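PDB 4EWP: 3-oxoacyl-[acyl-carrier-protein] synthase 3, which probably catalyses the first condensation of fatty acid synthesis, joining a short acyl group from acyl-CoA to malonyl-ACP with release of carbon dioxide. Local coordinates for residues D85-S90 and A103-E108; V254-L259 and K287-P292; E31-P36 and R53-A58. One frame throughout, in Å; residues are numbered along the deposited sequence.

Contact 1 of 3, residues D85-S90 and A103-E108; sequences DAVIVS and ALVAHE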
loop_
_atom_site.group_PDB
_atom_site.type_symbol
_atom_site.label_atom_id
_atom_site.label_comp_id
_atom_site.label_asym_id
_atom_site.label_seq_id
_atom_site.Cartn_x
_atom_site.Cartn_y
_atom_site.Cartn_z
ATOM N N ASP A 85 -14.917 8.035 5.162
ATOM C CA ASP A 85 -14.441 8.856 4.056
ATOM C C ASP A 85 -13.189 8.245 3.448
ATOM O O ASP A 85 -12.700 8.742 2.435
ATOM C CB ASP A 85 -14.093 10.270 4.534
ATOM C CG ASP A 85 -15.236 10.946 5.233
ATOM O OD1 ASP A 85 -16.401 10.698 4.852
ATOM O OD2 ASP A 85 -14.971 11.727 6.172
ATOM N N ALA A 86 -12.656 7.195 4.083
ATOM C CA ALA A 86 -11.474 6.493 3.584
ATOM C C ALA A 86 -11.299 5.151 4.278
ATOM O O ALA A 86 -11.687 4.992 5.440
ATOM C CB ALA A 86 -10.228 7.341 3.768
ATOM N N VAL A 87 -10.710 4.196 3.569
ATOM C CA VAL A 87 -10.521 2.850 4.082
ATOM C C VAL A 87 -9.081 2.473 3.811
ATOM O O VAL A 87 -8.670 2.424 2.659
ATOM C CB VAL A 87 -11.433 1.820 3.360
ATOM C CG1 VAL A 87 -11.107 0.416 3.800
ATOM C CG2 VAL A 87 -12.913 2.123 3.593
ATOM N N ILE A 88 -8.305 2.236 4.865
ATOM C CA ILE A 88 -6.901 1.870 4.708
ATOM C C ILE A 88 -6.699 0.471 5.252
ATOM O O ILE A 88 -6.991 0.191 6.422
ATOM C CB ILE A 88 -5.955 2.834 5.458
ATOM C CG1 ILE A 88 -6.181 4.274 5.008
ATOM C CG2 ILE A 88 -4.511 2.441 5.237
ATOM C CD1 ILE A 88 -5.313 5.283 5.735
ATOM N N VAL A 89 -6.219 -0.422 4.401
ATOM C CA VAL A 89 -6.006 -1.796 4.829
ATOM C C VAL A 89 -4.520 -2.108 4.788
ATOM O O VAL A 89 -3.874 -2.041 3.738
ATOM C CB VAL A 89 -6.770 -2.800 3.961
ATOM C CG1 VAL A 89 -6.265 -4.210 4.244
ATOM C CG2 VAL A 89 -8.277 -2.664 4.184
ATOM N N SER A 90 -3.973 -2.432 5.945
ATOM C CA SER A 90 -2.558 -2.705 6.026
ATOM C C SER A 90 -2.333 -4.204 6.116
ATOM O O SER A 90 -2.638 -4.818 7.130
ATOM C CB SER A 90 -1.970 -1.968 7.215
ATOM O OG SER A 90 -0.687 -2.471 7.477
ATOM N N ALA A 103 -10.597 -2.425 -1.326
ATOM C CA ALA A 103 -11.725 -2.105 -2.196
ATOM C C ALA A 103 -12.862 -3.078 -1.944
ATOM O O ALA A 103 -14.029 -2.682 -1.954
ATOM C CB ALA A 103 -11.300 -2.108 -3.681
ATOM N N LEU A 104 -12.524 -4.346 -1.701
ATOM C CA LEU A 104 -13.534 -5.331 -1.284
ATOM C C LEU A 104 -14.115 -4.979 0.082
ATOM O O LEU A 104 -15.331 -5.022 0.274
ATOM C CB LEU A 104 -12.949 -6.750 -1.214
ATOM C CG LEU A 104 -12.737 -7.529 -2.510
ATOM C CD1 LEU A 104 -11.984 -8.820 -2.227
ATOM C CD2 LEU A 104 -14.072 -7.828 -3.194
ATOM N N VAL A 105 -13.243 -4.646 1.034
ATOM C CA VAL A 105 -13.693 -4.316 2.377
ATOM C C VAL A 105 -14.661 -3.135 2.335
ATOM O O VAL A 105 -15.755 -3.192 2.915
ATOM C CB VAL A 105 -12.503 -4.012 3.323
ATOM C CG1 VAL A 105 -12.986 -3.545 4.717
ATOM C CG2 VAL A 105 -11.584 -5.234 3.443
ATOM N N ALA A 106 -14.263 -2.081 1.626
ATOM C CA ALA A 106 -15.072 -0.867 1.522
ATOM C C ALA A 106 -16.458 -1.213 1.030
ATOM O O ALA A 106 -17.457 -0.719 1.561
ATOM C CB ALA A 106 -14.420 0.135 0.581
ATOM N N HIS A 107 -16.513 -2.084 0.022
ATOM C CA HIS A 107 -17.782 -2.483 -0.569
ATOM C C HIS A 107 -18.626 -3.291 0.401
ATOM O O HIS A 107 -19.810 -3.010 0.571
ATOM C CB HIS A 107 -17.593 -3.287 -1.854
ATOM C CG HIS A 107 -18.859 -3.912 -2.341
ATOM N ND1 HIS A 107 -19.973 -3.166 -2.669
ATOM C CD2 HIS A 107 -19.208 -5.206 -2.511
ATOM C CE1 HIS A 107 -20.949 -3.976 -3.037
ATOM N NE2 HIS A 107 -20.511 -5.219 -2.953
ATOM N N GLU A 108 -18.007 -4.287 1.036
ATOM C CA GLU A 108 -18.727 -5.208 1.916
ATOM C C GLU A 108 -19.357 -4.476 3.088
ATOM O O GLU A 108 -20.454 -4.831 3.528
ATOM C CB GLU A 108 -17.797 -6.296 2.461
ATOM C CG GLU A 108 -16.917 -6.997 1.437
ATOM C CD GLU A 108 -17.679 -7.994 0.591
ATOM O OE1 GLU A 108 -18.924 -8.045 0.713
ATOM O OE2 GLU A 108 -17.027 -8.726 -0.193
#
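Val87 and Ala106 bring the two backbones nearest, their CA atoms 6.4 Å apart. Helix 103-108 runs across strand 86-90 at 133° between their N-to-C directions, and the axes of the two segments approach to 8.6 Å. From the strand, Val87 and Val89 both point toward the helix; Val105 and Ala106 point back from it, and nothing but carbon meets in between. With CG1 of Val87 anti to the backbone N (chi1 174°), its other methyl is placed beside that N, where CG2 lies 3.9 Å from CB of Ala106. The helix and strand belong to a beta-alpha-beta crossover in which the chain leaves strand 86-90, passes through helix 101-108 and returns as strand 116-120, parallel and next to the first in the five-stranded sheet of a thiolase-type fold. Val105 reaches both valines, more loosely: its CG2 stands 4.3 Å from Val89 CG2, and its CG1 is 4.5 Å from Val87 CG1. All four residues are buried. Val105 also packs on Ala66 of helix 62-76, while Ala106 touches Ala116 at the start of the returning strand and Ser192 of the second subunit.

Contact 2 of 3, residues V254-L259 and K287-P292; sequences VAREAL and KQLKLP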
loop_
_atom_site.group_PDB
_atom_site.type_symbol
_atom_site.label_atom_id
_atom_site.label_comp_id
_atom_site.label_asym_id
_atom_site.label_seq_id
_atom_site.Cartn_x
_atom_site.Cartn_y
_atom_site.Cartn_z
ATOM N N VAL A 254 12.963 5.080 19.583
ATOM C CA VAL A 254 11.786 5.557 18.870
ATOM C C VAL A 254 10.659 5.849 19.878
ATOM O O VAL A 254 10.024 6.909 19.843
ATOM C CB VAL A 254 11.314 4.532 17.806
ATOM C CG1 VAL A 254 9.994 4.974 17.150
ATOM C CG2 VAL A 254 12.404 4.308 16.751
ATOM N N ALA A 255 10.427 4.918 20.792
ATOM C CA ALA A 255 9.375 5.114 21.787
ATOM C C ALA A 255 9.623 6.365 22.640
ATOM O O ALA A 255 8.711 7.156 22.891
ATOM C CB ALA A 255 9.237 3.878 22.664
ATOM N N ARG A 256 10.855 6.550 23.092
ATOM C CA ARG A 256 11.161 7.734 23.892
ATOM C C ARG A 256 10.972 8.985 23.042
ATOM O O ARG A 256 10.481 10.010 23.517
ATOM C CB ARG A 256 12.570 7.670 24.500
ATOM C CG ARG A 256 12.673 6.674 25.673
ATOM C CD ARG A 256 14.053 6.679 26.356
ATOM N NE ARG A 256 15.092 6.153 25.472
ATOM C CZ ARG A 256 15.716 4.988 25.640
ATOM N NH1 ARG A 256 15.428 4.211 26.688
ATOM N NH2 ARG A 256 16.640 4.609 24.764
ATOM N N GLU A 257 11.339 8.895 21.771
ATOM C CA GLU A 257 11.122 10.012 20.878
ATOM C C GLU A 257 9.615 10.309 20.725
ATOM O O GLU A 257 9.197 11.465 20.767
ATOM C CB GLU A 257 11.781 9.732 19.535
ATOM C CG GLU A 257 12.076 10.973 18.718
ATOM C CD GLU A 257 12.857 10.652 17.455
ATOM O OE1 GLU A 257 13.725 9.743 17.512
ATOM O OE2 GLU A 257 12.592 11.304 16.416
ATOM N N ALA A 258 8.806 9.262 20.560
ATOM C CA ALA A 258 7.360 9.422 20.442
ATOM C C ALA A 258 6.786 10.062 21.715
ATOM O O ALA A 258 6.033 11.032 21.657
ATOM C CB ALA A 258 6.681 8.070 20.133
ATOM N N LEU A 259 7.161 9.544 22.871
ATOM C CA LEU A 259 6.761 10.173 24.128
ATOM C C LEU A 259 7.172 11.649 24.163
ATOM O O LEU A 259 6.369 12.515 24.525
ATOM C CB LEU A 259 7.379 9.440 25.325
ATOM C CG LEU A 259 6.949 7.993 25.597
ATOM C CD1 LEU A 259 7.791 7.417 26.714
ATOM C CD2 LEU A 259 5.466 7.888 25.946
ATOM N N LYS A 287 10.936 -2.829 30.150
ATOM C CA LYS A 287 11.956 -2.509 31.142
ATOM C C LYS A 287 12.743 -1.272 30.715
ATOM O O LYS A 287 13.084 -0.413 31.530
ATOM C CB LYS A 287 12.901 -3.695 31.332
ATOM C CG LYS A 287 14.123 -3.392 32.196
ATOM C CD LYS A 287 14.998 -4.634 32.392
ATOM C CE LYS A 287 16.340 -4.276 33.046
ATOM N NZ LYS A 287 17.151 -5.483 33.394
ATOM N N GLN A 288 13.028 -1.176 29.423
ATOM C CA GLN A 288 13.884 -0.105 28.928
ATOM C C GLN A 288 13.176 1.267 29.055
ATOM O O GLN A 288 13.809 2.308 29.302
ATOM C CB GLN A 288 14.308 -0.420 27.490
ATOM C CG GLN A 288 15.446 0.438 26.960
ATOM C CD GLN A 288 16.756 0.234 27.710
ATOM O OE1 GLN A 288 16.954 -0.782 28.383
ATOM N NE2 GLN A 288 17.662 1.208 27.594
ATOM N N LEU A 289 11.850 1.247 28.931
ATOM C CA LEU A 289 11.049 2.464 29.041
ATOM C C LEU A 289 10.810 2.932 30.470
ATOM O O LEU A 289 10.158 3.954 30.686
ATOM C CB LEU A 289 9.708 2.286 28.345
ATOM C CG LEU A 289 9.809 2.135 26.832
ATOM C CD1 LEU A 289 8.425 2.098 26.201
ATOM C CD2 LEU A 289 10.633 3.275 26.270
ATOM N N LYS A 290 11.325 2.176 31.438
ATOM C CA LYS A 290 11.194 2.518 32.846
ATOM C C LYS A 290 9.758 2.809 33.278
ATOM O O LYS A 290 9.511 3.776 33.999
ATOM C CB LYS A 290 12.070 3.728 33.176
ATOM C CG LYS A 290 13.561 3.477 33.055
ATOM C CD LYS A 290 14.349 4.745 33.367
ATOM C CE LYS A 290 15.854 4.493 33.326
ATOM N NZ LYS A 290 16.330 3.686 34.493
ATOM N N LEU A 291 8.820 1.962 32.868
ATOM C CA LEU A 291 7.406 2.210 33.140
ATOM C C LEU A 291 7.098 1.979 34.611
ATOM O O LEU A 291 7.673 1.085 35.227
ATOM C CB LEU A 291 6.539 1.273 32.310
ATOM C CG LEU A 291 6.703 1.258 30.796
ATOM C CD1 LEU A 291 5.771 0.224 30.199
ATOM C CD2 LEU A 291 6.428 2.626 30.207
ATOM N N PRO A 292 6.184 2.776 35.183
ATOM C CA PRO A 292 5.725 2.445 36.532
ATOM C C PRO A 292 4.836 1.215 36.461
ATOM O O PRO A 292 4.397 0.830 35.377
ATOM C CB PRO A 292 4.890 3.664 36.946
ATOM C CG PRO A 292 5.106 4.705 35.893
ATOM C CD PRO A 292 5.531 3.982 34.655
#
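Helix 279-288 closes in a Schellman motif, and at this end Gln288 and Leu289 meet Ala255 and Arg256 of helix 240-262. Lys290 leaves the helical conformation with a positive phi of 51°, and its N bonds back to Lys287 O at 3.1 Å. Just before this turn, Leu289 carries the apolar half of the contact. Its forked end straddles the methyl of Ala255: CD2 is 3.9 Å from Ala255 CB, and CD1 is 4.0 Å from the same atom. CD2 also reaches the aliphatic part of Arg256, 4.0 Å from its CG.

Farther out, the Arg256 chain bends at chi3 (-68°) and carries the guanidinium to Gln288. The backbone O of Gln288 sits at the edge of that group, near its plane, but at 3.6 Å from NH1 it makes no hydrogen bond. NH1 lies 3.8 Å from Gln288 CG as well, and the guanidinium and the Gln288 side-chain amide are turned 68° apart, so the polar ends sit beside each other without stacking. This half is the more exposed one. Inward, Ala255 and Leu289 share Leu332 of strand 330-337; Ala255 touches Ile334 on that strand too, and Leu289 adds Phe272, placing helix 240-262 and the end of helix 279-288 against the sheet that holds strands 269-274 and 330-337.

Contact 3 of 3, residues E31-P36 and R53-A58; sequences EDLIGP and RQRATA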
loop_
_atom_site.group_PDB
_atom_site.type_symbol
_atom_site.label_atom_id
_atom_site.label_comp_id
_atom_site.label_asym_id
_atom_site.label_seq_id
_atom_site.Cartn_x
_atom_site.Cartn_y
_atom_site.Cartn_z
ATOM N N GLU A 31 2.222 -27.791 20.550
ATOM C CA GLU A 31 2.491 -29.209 20.319
ATOM C C GLU A 31 2.215 -29.632 18.874
ATOM O O GLU A 31 2.816 -30.581 18.367
ATOM C CB GLU A 31 1.666 -30.064 21.289
ATOM C CG GLU A 31 2.151 -31.505 21.433
ATOM C CD GLU A 31 3.222 -31.690 22.513
ATOM O OE1 GLU A 31 3.550 -30.711 23.225
ATOM O OE2 GLU A 31 3.728 -32.828 22.650
ATOM N N ASP A 32 1.304 -28.922 18.219
ATOM C CA ASP A 32 0.919 -29.245 16.851
ATOM C C ASP A 32 2.024 -28.865 15.873
ATOM O O ASP A 32 2.101 -29.406 14.768
ATOM C CB ASP A 32 -0.379 -28.521 16.470
ATOM C CG ASP A 32 -1.585 -29.007 17.272
ATOM O OD1 ASP A 32 -1.408 -29.818 18.211
ATOM O OD2 ASP A 32 -2.718 -28.567 16.971
ATOM N N LEU A 33 2.886 -27.943 16.286
ATOM C CA LEU A 33 3.891 -27.381 15.387
ATOM C C LEU A 33 5.311 -27.899 15.626
ATOM O O LEU A 33 6.170 -27.792 14.747
ATOM C CB LEU A 33 3.898 -25.858 15.505
ATOM C CG LEU A 33 2.567 -25.176 15.224
ATOM C CD1 LEU A 33 2.704 -23.648 15.294
ATOM C CD2 LEU A 33 2.054 -25.617 13.865
ATOM N N ILE A 34 5.560 -28.447 16.811
ATOM C CA ILE A 34 6.927 -28.749 17.226
ATOM C C ILE A 34 7.625 -29.848 16.420
ATOM O O ILE A 34 8.854 -29.911 16.399
ATOM C CB ILE A 34 6.985 -29.114 18.713
ATOM C CG1 ILE A 34 5.986 -30.234 19.014
ATOM C CG2 ILE A 34 6.711 -27.881 19.554
ATOM C CD1 ILE A 34 6.072 -30.761 20.438
ATOM N N GLY A 35 6.844 -30.704 15.766
ATOM C CA GLY A 35 7.388 -31.839 15.028
ATOM C C GLY A 35 8.363 -31.492 13.912
ATOM O O GLY A 35 9.534 -31.836 13.990
ATOM N N PRO A 36 7.881 -30.803 12.866
ATOM C CA PRO A 36 8.691 -30.444 11.692
ATOM C C PRO A 36 9.860 -29.487 11.987
ATOM O O PRO A 36 10.778 -29.390 11.169
ATOM C CB PRO A 36 7.680 -29.752 10.772
ATOM C CG PRO A 36 6.336 -30.213 11.248
ATOM C CD PRO A 36 6.483 -30.366 12.723
ATOM N N ARG A 53 -1.481 -19.835 19.064
ATOM C CA ARG A 53 -1.638 -18.774 18.081
ATOM C C ARG A 53 -2.930 -18.963 17.278
ATOM O O ARG A 53 -3.368 -20.092 17.022
ATOM C CB ARG A 53 -0.415 -18.669 17.157
ATOM C CG ARG A 53 -0.295 -19.767 16.095
ATOM C CD ARG A 53 0.261 -21.051 16.672
ATOM N NE ARG A 53 1.631 -20.896 17.171
ATOM C CZ ARG A 53 2.098 -21.476 18.277
ATOM N NH1 ARG A 53 3.360 -21.286 18.645
ATOM N NH2 ARG A 53 1.310 -22.259 19.011
ATOM N N GLN A 54 -3.545 -17.842 16.920
ATOM C CA GLN A 54 -4.719 -17.835 16.061
ATOM C C GLN A 54 -4.347 -18.355 14.683
ATOM O O GLN A 54 -3.403 -17.871 14.065
ATOM C CB GLN A 54 -5.274 -16.410 15.961
ATOM C CG GLN A 54 -5.868 -15.948 17.274
ATOM C CD GLN A 54 -5.999 -14.450 17.409
ATOM O OE1 GLN A 54 -6.322 -13.952 18.491
ATOM N NE2 GLN A 54 -5.756 -13.718 16.322
ATOM N N ARG A 55 -5.074 -19.360 14.212
ATOM C CA ARG A 55 -4.870 -19.864 12.863
ATOM C C ARG A 55 -6.200 -19.873 12.105
ATOM O O ARG A 55 -7.159 -20.529 12.505
ATOM C CB ARG A 55 -4.198 -21.245 12.881
ATOM C CG ARG A 55 -2.702 -21.195 13.237
ATOM C CD ARG A 55 -1.948 -20.283 12.258
ATOM N NE ARG A 55 -0.529 -20.115 12.567
ATOM C CZ ARG A 55 0.418 -21.026 12.317
ATOM N NH1 ARG A 55 0.108 -22.197 11.769
ATOM N NH2 ARG A 55 1.688 -20.770 12.628
ATOM N N ALA A 56 -6.245 -19.110 11.019
ATOM C CA ALA A 56 -7.461 -18.938 10.237
ATOM C C ALA A 56 -7.719 -20.127 9.341
ATOM O O ALA A 56 -6.782 -20.768 8.867
ATOM C CB ALA A 56 -7.368 -17.656 9.392
ATOM N N THR A 57 -8.996 -20.413 9.105
ATOM C CA THR A 57 -9.397 -21.425 8.135
ATOM C C THR A 57 -9.316 -20.832 6.731
ATOM O O THR A 57 -9.057 -19.641 6.578
ATOM C CB THR A 57 -10.836 -21.897 8.376
ATOM O OG1 THR A 57 -11.733 -20.791 8.222
ATOM C CG2 THR A 57 -10.985 -22.457 9.778
ATOM N N ALA A 58 -9.547 -21.669 5.722
ATOM C CA ALA A 58 -9.574 -21.242 4.324
ATOM C C ALA A 58 -10.609 -20.158 4.039
ATOM O O ALA A 58 -10.352 -19.256 3.243
ATOM C CB ALA A 58 -9.811 -22.444 3.407
#
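Leu33 meets Arg53 in a methyl-on-guanidinium contact, partly buried, where the short, weakly bonded helix 30-33 packs beside strand 52-54. The two side chains come from opposite directions. CD1 of Leu33 rests over one face of the Arg53 guanidinium, 3.5 Å above its plane and displaced toward the rim. The guanidinium atom nearest to this methyl is NE of Arg53, 3.5 Å from Leu33 CD1. The arginine gets there by a folded route: CG lies between the backbone N and the carbonyl carbon (chi1 75°), and two further bends, at chi2 (-79°) and chi3 (-64°), curl the chain.

Strand 52-54 pairs with strand 27-29 in a two-stranded antiparallel sheet, and helix 30-33 follows directly after 27-29. Val28 and Asn30 of that connection take two of the Arg53 bonds, NH2 to Val28 O and NH1 to Asn30 OD1; NH1 also bonds to Phe166 O, and together these fix the plane on which the leucine lies. Were the guanidinium lost to an alanine here, Val28 O, Asn30 OD1 and Phe166 O would probably lose this donor, and a gap would open under the Leu33 methyl. The Arg53 side chain lies about 7 Å from that of Asn306, a predicted active-site residue.

Arg55 adds a second, looser neighbour. Its NH2 comes to 4.1 Å from Leu33 CD1, and CD of Arg53 sits over a face of the Arg55 guanidinium, 4.0 Å above the plane and displaced toward the rim; Arg55 NE bonds to Leu168 O.

Overall arrangement
Along the chain the order is contact 3, then contact 1, then contact 2, each closing before the next opens. Their centres lie about 29 to 34 Å apart, with no touching atoms. Contact 1 includes a strand of one five-stranded mixed sheet; contact 2, across the chain's centre, packs on the other. These sheets share the strand order 1-5-4-2-3, the internal repetition expected of the thiolase fold. Contact 3 joins the small sheet of 27-29 and 52-54 to helix 30-33. It comes closest to a predicted catalytic residue, Arg53 about 7 Å from Asn306 between side chains, against about 11 Å from Ala255 to His275 in contact 2; contact 1 alone reaches the second subunit.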